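Local structure of adenylate isopentenyltransferase (Humulus lupulus, 3A8T) at the adenosine-5'-triphosphate site. The protein catalyses the transfer of an isopentenyl group from dimethylallyl diphosphate to ATP, ADP or AMP, a step in cytokinin biosynthesis. Coordinates in Å, arbitrary orientation; residue numbers count along the deposited sequence, not the author numbering.

The adenosine-5'-triphosphate site. Residues 72-75, 83-85, 138-141, 222, 230-232, 278, 282, 285. With ATP (adenosine-5'-triphosphate), chain B.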
ATOM      1  N   ASP A  72      -2.682   3.797   3.603  1.00 27.17           N
ATOM      2  CA  ASP A  72      -2.914   2.394   3.257  1.00 26.77           C
ATOM      3  C   ASP A  72      -3.485   1.754   4.553  1.00 26.14           C
ATOM      4  O   ASP A  72      -2.886   1.795   5.619  1.00 25.57           O
ATOM      5  CB  ASP A  72      -1.598   1.796   2.811  1.00 27.77           C
ATOM      6  CG  ASP A  72      -1.685   0.332   2.555  1.00 30.92           C
ATOM      7  OD1 ASP A  72      -2.052  -0.417   3.480  1.00 33.32           O
ATOM      8  OD2 ASP A  72      -1.370  -0.080   1.424  1.00 31.98           O
ATOM      9  N   LYS A  73      -4.685   1.216   4.480  1.00 27.20           N
ATOM     10  CA  LYS A  73      -5.308   0.686   5.681  1.00 27.39           C
ATOM     11  C   LYS A  73      -4.709  -0.576   6.333  1.00 27.01           C
ATOM     12  O   LYS A  73      -5.010  -0.857   7.491  1.00 24.70           O
ATOM     13  CB  LYS A  73      -6.832   0.529   5.458  1.00 29.64           C
ATOM     14  CG  LYS A  73      -7.263  -0.646   4.617  1.00 32.25           C
ATOM     15  CD  LYS A  73      -8.803  -0.703   4.562  1.00 34.36           C
ATOM     16  CE  LYS A  73      -9.301  -2.098   4.147  1.00 34.87           C
ATOM     17  NZ  LYS A  73     -10.756  -2.218   4.082  1.00 33.38           N
ATOM     18  N   MET A  74      -3.871  -1.325   5.611  1.00 24.97           N
ATOM     19  CA  MET A  74      -3.223  -2.483   6.215  1.00 23.06           C
ATOM     20  C   MET A  74      -1.924  -2.005   6.891  1.00 25.09           C
ATOM     21  O   MET A  74      -1.536  -2.490   7.958  1.00 25.31           O
ATOM     22  CB  MET A  74      -2.912  -3.561   5.158  1.00 21.42           C
ATOM     23  CG  MET A  74      -4.138  -4.369   4.691  1.00 20.14           C
ATOM     24  SD  MET A  74      -4.966  -5.191   6.144  1.00 21.40           S
ATOM     25  CE  MET A  74      -6.401  -4.205   6.261  1.00 16.74           C
ATOM     26  N   GLN A  75      -1.268  -1.025   6.270  1.00 25.05           N
ATOM     27  CA  GLN A  75      -0.013  -0.491   6.749  1.00 22.02           C
ATOM     28  C   GLN A  75      -0.088   0.302   8.032  1.00 22.77           C
ATOM     29  O   GLN A  75       0.954   0.703   8.556  1.00 21.07           O
ATOM     30  CB  GLN A  75       0.639   0.365   5.655  1.00 22.59           C
ATOM     31  CG  GLN A  75       1.138  -0.467   4.498  1.00 22.85           C
ATOM     32  CD  GLN A  75       2.030   0.269   3.555  1.00 23.64           C
ATOM     33  OE1 GLN A  75       2.381   1.412   3.771  1.00 24.33           O
ATOM     34  NE2 GLN A  75       2.414  -0.387   2.505  1.00 21.90           N
ATOM     35  N   THR A  83       4.818  -8.545   4.360  1.00 20.99           N
ATOM     36  CA  THR A  83       3.542  -8.845   3.747  1.00 21.07           C
ATOM     37  C   THR A  83       2.752  -7.598   3.348  1.00 21.42           C
ATOM     38  O   THR A  83       2.131  -7.587   2.291  1.00 20.46           O
ATOM     39  CB  THR A  83       2.660  -9.773   4.671  1.00 21.10           C
ATOM     40  OG1 THR A  83       3.382 -10.978   5.017  1.00 19.08           O
ATOM     41  CG2 THR A  83       1.363 -10.182   3.927  1.00 21.20           C
ATOM     42  N   THR A  84       2.826  -6.546   4.164  1.00 20.73           N
ATOM     43  CA  THR A  84       2.076  -5.335   3.885  1.00 22.39           C
ATOM     44  C   THR A  84       2.760  -4.339   2.994  1.00 23.48           C
ATOM     45  O   THR A  84       2.150  -3.353   2.601  1.00 25.20           O
ATOM     46  CB  THR A  84       1.582  -4.586   5.195  1.00 23.23           C
ATOM     47  OG1 THR A  84       2.674  -4.348   6.069  1.00 22.45           O
ATOM     48  CG2 THR A  84       0.477  -5.394   5.918  1.00 20.72           C
ATOM     49  N   ASN A  85       4.014  -4.645   2.657  1.00 24.85           N
ATOM     50  CA  ASN A  85       4.855  -3.859   1.798  1.00 23.50           C
ATOM     51  C   ASN A  85       5.155  -2.487   2.401  1.00 23.99           C
ATOM     52  O   ASN A  85       5.074  -1.462   1.704  1.00 25.11           O
ATOM     53  CB  ASN A  85       4.204  -3.721   0.424  1.00 25.45           C
ATOM     54  CG  ASN A  85       3.579  -5.071  -0.105  1.00 30.27           C
ATOM     55  OD1 ASN A  85       2.316  -5.292  -0.037  1.00 30.63           O
ATOM     56  ND2 ASN A  85       4.439  -5.955  -0.637  1.00 26.76           N
ATOM     57  N   GLY A 138      -3.141   3.848  -0.800  1.00 25.10           N
ATOM     58  CA  GLY A 138      -4.180   3.466  -1.705  1.00 27.94           C
ATOM     59  C   GLY A 138      -5.522   3.029  -1.191  1.00 27.65           C
ATOM     60  O   GLY A 138      -6.258   2.423  -1.982  1.00 29.08           O
ATOM     61  N   SER A 139      -5.854   3.295   0.074  1.00 26.50           N
ATOM     62  CA  SER A 139      -7.186   2.899   0.551  1.00 26.00           C
ATOM     63  C   SER A 139      -8.068   4.088   0.324  1.00 26.26           C
ATOM     64  O   SER A 139      -8.092   5.030   1.112  1.00 24.92           O
ATOM     65  CB  SER A 139      -7.190   2.534   2.014  1.00 25.12           C
ATOM     66  OG  SER A 139      -6.248   1.506   2.206  1.00 28.23           O
ATOM     67  N   ASN A 140      -8.767   4.034  -0.795  1.00 27.94           N
ATOM     68  CA  ASN A 140      -9.649   5.113  -1.185  1.00 29.74           C
ATOM     69  C   ASN A 140     -10.699   5.365  -0.117  1.00 29.41           C
ATOM     70  O   ASN A 140     -11.141   6.476   0.040  1.00 30.08           O
ATOM     71  CB  ASN A 140     -10.182   4.837  -2.599  1.00 30.23           C
ATOM     72  CG  ASN A 140      -9.023   4.863  -3.675  1.00 34.43           C
ATOM     73  OD1 ASN A 140      -8.338   5.892  -3.857  1.00 34.67           O
ATOM     74  ND2 ASN A 140      -8.800   3.723  -4.368  1.00 35.96           N
ATOM     75  N   SER A 141     -11.022   4.360   0.688  1.00 29.43           N
ATOM     76  CA  SER A 141     -11.961   4.570   1.774  1.00 28.08           C
ATOM     77  C   SER A 141     -11.323   5.452   2.878  1.00 29.37           C
ATOM     78  O   SER A 141     -12.030   6.221   3.558  1.00 31.36           O
ATOM     79  CB  SER A 141     -12.409   3.241   2.382  1.00 28.87           C
ATOM     80  OG  SER A 141     -11.445   2.687   3.291  1.00 28.52           O
ATOM     81  N   SER A 222     -10.384 -12.447   2.791  1.00 26.24           N
ATOM     82  CA  SER A 222      -9.953 -11.115   3.217  1.00 26.76           C
ATOM     83  C   SER A 222     -11.176 -10.174   3.345  1.00 25.81           C
ATOM     84  O   SER A 222     -11.245  -9.356   4.255  1.00 25.90           O
ATOM     85  CB  SER A 222      -9.056 -10.483   2.133  1.00 24.53           C
ATOM     86  OG  SER A 222      -7.724 -10.936   2.186  1.00 26.35           O
ATOM     87  N   LYS A 230      -6.853  -9.174   7.169  1.00 20.75           N
ATOM     88  CA  LYS A 230      -7.367  -9.019   5.810  1.00 22.06           C
ATOM     89  C   LYS A 230      -6.241  -8.918   4.747  1.00 21.93           C
ATOM     90  O   LYS A 230      -6.512  -9.137   3.578  1.00 22.84           O
ATOM     91  CB  LYS A 230      -8.180  -7.734   5.662  1.00 21.59           C
ATOM     92  CG  LYS A 230      -9.430  -7.681   6.499  1.00 24.69           C
ATOM     93  CD  LYS A 230     -10.121  -6.353   6.280  1.00 23.38           C
ATOM     94  CE  LYS A 230     -11.199  -6.502   5.242  1.00 24.91           C
ATOM     95  NZ  LYS A 230     -11.738  -5.165   4.860  1.00 30.78           N
ATOM     96  N   ALA A 231      -5.018  -8.570   5.153  1.00 21.07           N
ATOM     97  CA  ALA A 231      -3.865  -8.380   4.270  1.00 20.30           C
ATOM     98  C   ALA A 231      -3.704  -9.472   3.248  1.00 19.93           C
ATOM     99  O   ALA A 231      -3.821 -10.632   3.606  1.00 21.39           O
ATOM    100  CB  ALA A 231      -2.608  -8.274   5.119  1.00 18.45           C
ATOM    101  N   ILE A 232      -3.453  -9.138   1.973  1.00 20.71           N
ATOM    102  CA  ILE A 232      -3.295 -10.216   0.978  1.00 22.64           C
ATOM    103  C   ILE A 232      -2.073 -11.044   1.416  1.00 22.33           C
ATOM    104  O   ILE A 232      -1.025 -10.489   1.766  1.00 22.33           O
ATOM    105  CB  ILE A 232      -3.041  -9.722  -0.490  1.00 24.12           C
ATOM    106  CG1 ILE A 232      -4.161  -8.825  -0.997  1.00 24.65           C
ATOM    107  CG2 ILE A 232      -2.979 -10.904  -1.406  1.00 23.76           C
ATOM    108  CD1 ILE A 232      -5.428  -9.430  -0.961  1.00 24.52           C
ATOM    109  N   LEU A 278      -7.000  -6.771  -6.834  1.00 24.61           N
ATOM    110  CA  LEU A 278      -7.087  -5.584  -5.972  1.00 23.50           C
ATOM    111  C   LEU A 278      -6.640  -4.368  -6.797  1.00 23.53           C
ATOM    112  O   LEU A 278      -7.221  -3.290  -6.703  1.00 22.65           O
ATOM    113  CB  LEU A 278      -6.183  -5.744  -4.736  1.00 23.32           C
ATOM    114  CG  LEU A 278      -6.037  -4.458  -3.919  1.00 25.12           C
ATOM    115  CD1 LEU A 278      -7.408  -4.030  -3.364  1.00 23.07           C
ATOM    116  CD2 LEU A 278      -5.018  -4.633  -2.801  1.00 22.06           C
ATOM    117  N   GLN A 282      -8.863  -0.901  -7.496  1.00 27.71           N
ATOM    118  CA  GLN A 282      -8.338   0.378  -7.068  1.00 25.92           C
ATOM    119  C   GLN A 282      -8.353   1.393  -8.183  1.00 27.35           C
ATOM    120  O   GLN A 282      -8.760   2.528  -7.978  1.00 27.80           O
ATOM    121  CB  GLN A 282      -6.926   0.198  -6.561  1.00 26.28           C
ATOM    122  CG  GLN A 282      -6.898  -0.478  -5.199  1.00 26.37           C
ATOM    123  CD  GLN A 282      -5.503  -0.668  -4.675  1.00 25.30           C
ATOM    124  OE1 GLN A 282      -4.626  -1.108  -5.409  1.00 23.98           O
ATOM    125  NE2 GLN A 282      -5.289  -0.360  -3.387  1.00 25.38           N
ATOM    126  N   LYS A 285     -11.823   2.437  -9.106  1.00 32.80           N
ATOM    127  CA  LYS A 285     -12.216   3.299  -8.023  1.00 31.92           C
ATOM    128  C   LYS A 285     -11.582   4.693  -8.256  1.00 32.90           C
ATOM    129  O   LYS A 285     -12.245   5.741  -8.153  1.00 33.59           O
ATOM    130  CB  LYS A 285     -11.709   2.638  -6.763  1.00 33.88           C
ATOM    131  CG  LYS A 285     -12.176   3.171  -5.431  1.00 35.68           C
ATOM    132  CD  LYS A 285     -11.835   2.149  -4.359  1.00 35.04           C
ATOM    133  CE  LYS A 285     -12.570   0.845  -4.641  1.00 36.34           C
ATOM    134  NZ  LYS A 285     -12.653  -0.053  -3.444  1.00 34.76           N
TER
HETATM  135  PG  ATP B 800     -12.366  -1.845   0.564  1.00 48.05           P
HETATM  136  O1G ATP B 800     -13.096  -0.876   1.441  1.00 48.83           O
HETATM  137  O2G ATP B 800     -12.121  -3.202   1.433  1.00 47.02           O
HETATM  138  O3G ATP B 800     -13.257  -2.220  -0.728  1.00 48.63           O
HETATM  139  PB  ATP B 800     -10.459   0.143   0.619  1.00 31.98           P
HETATM  140  O1B ATP B 800     -10.831   1.265  -0.188  1.00 34.73           O
HETATM  141  O2B ATP B 800     -11.104   0.316   2.021  1.00 34.85           O
HETATM  142  O3B ATP B 800     -10.937  -1.233  -0.036  1.00 41.04           O
HETATM  143  PA  ATP B 800      -7.907  -0.846  -0.060  1.00 28.06           P
HETATM  144  O1A ATP B 800      -8.284  -0.991  -1.457  1.00 25.62           O
HETATM  145  O2A ATP B 800      -6.406  -0.226  -0.048  1.00 29.31           O
HETATM  146  O3A ATP B 800      -8.846   0.189   0.816  1.00 32.49           O
HETATM  147  O5' ATP B 800      -7.742  -2.277   0.696  1.00 28.79           O
HETATM  148  C5' ATP B 800      -8.745  -3.201   0.377  1.00 26.02           C
HETATM  149  C4' ATP B 800      -8.183  -4.575   0.686  1.00 25.79           C
HETATM  150  O4' ATP B 800      -7.004  -4.777  -0.103  1.00 25.90           O
HETATM  151  C3' ATP B 800      -7.708  -4.767   2.147  1.00 26.66           C
HETATM  152  O3' ATP B 800      -8.785  -5.191   2.979  1.00 29.71           O
HETATM  153  C2' ATP B 800      -6.598  -5.821   1.994  1.00 24.24           C
HETATM  154  O2' ATP B 800      -7.140  -7.096   2.003  1.00 26.76           O
HETATM  155  C1' ATP B 800      -5.970  -5.524   0.652  1.00 24.27           C
HETATM  156  N9  ATP B 800      -4.740  -4.702   0.818  1.00 24.81           N
HETATM  157  C8  ATP B 800      -4.645  -3.315   0.707  1.00 26.13           C
HETATM  158  N7  ATP B 800      -3.432  -2.907   1.017  1.00 28.54           N
HETATM  159  C5  ATP B 800      -2.665  -3.986   1.340  1.00 27.22           C
HETATM  160  C6  ATP B 800      -1.295  -4.211   1.765  1.00 27.05           C
HETATM  161  N6  ATP B 800      -0.402  -3.186   1.944  1.00 25.58           N
HETATM  162  N1  ATP B 800      -0.905  -5.483   1.993  1.00 25.98           N
HETATM  163  C2  ATP B 800      -1.736  -6.505   1.835  1.00 25.07           C
HETATM  164  N3  ATP B 800      -3.005  -6.352   1.451  1.00 23.79           N
HETATM  165  C4  ATP B 800      -3.512  -5.155   1.200  1.00 24.83           C
HETATM  166  O   HOH W   1     -10.078  -1.700  -3.289  1.00 24.20           O
HETATM  167  O   HOH W   2      -9.120   1.688  -2.562  1.00 39.62           O
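ATP lies extended in a trough that hides 486 of its 594 Å². One long wall is the helix 257-289, which presents Leu278, Gln282 and Lys285 along the nucleotide from sugar to phosphates. Leu278 brings its two methyls up to ribose O4', with CD2 3.7 Å from C1'. Met74 forms the lid on the opposite face of adenine: with CG anti to its carbonyl carbon (chi1 -76°), the side chain lays CG over both rings, 3.6 Å from C4. The base edges meet polar groups. Exocyclic N6 donates to Asp72 OD2 at 3.3 Å, along a straight line (179° at H) to the syn lone pair. Its second bond goes to the backbone carbonyl of Thr84 (N6 to O, 2.6 Å), which also accepts from Gln75 NE2. Asp72 CG stands anti to the backbone N (chi1 175°), and OD1 takes the amide N-H groups of Met74 and Gln75, fixing the carboxylate. An alanine here would remove this acceptor and would probably loosen both the N6 contact and the turn carrying the Met74 lid. At the far edge, Ile232 N donates to N3 at 2.9 Å. The ribose 2'-hydroxyl O2' donates to Lys230 O at 2.7 Å, from above the carbonyl plane; Ser222 OG shares that acceptor. The extended Lys73 chain passes CE beside C3' and ends with NZ 3.1 Å from gamma-phosphate O2G. Ser139 OG accepts from Lys73 N and donates to alpha-phosphate O2A, while Ser141 OG, at the start of helix 140-147, reaches beta-phosphate O2B at 2.7 Å. Lys285 and, more distantly, Lys230 bridge to the gamma-phosphate from different directions, and the outer side of this terminal group is probably the more open end. Two donor bonds from N6 suit adenine rather than a 6-oxopurine, consistent with the rejection of GMP and IMP. The site thus holds the acceptor nucleotide with N6, the prenylated nitrogen, against Asp72, likely its general base.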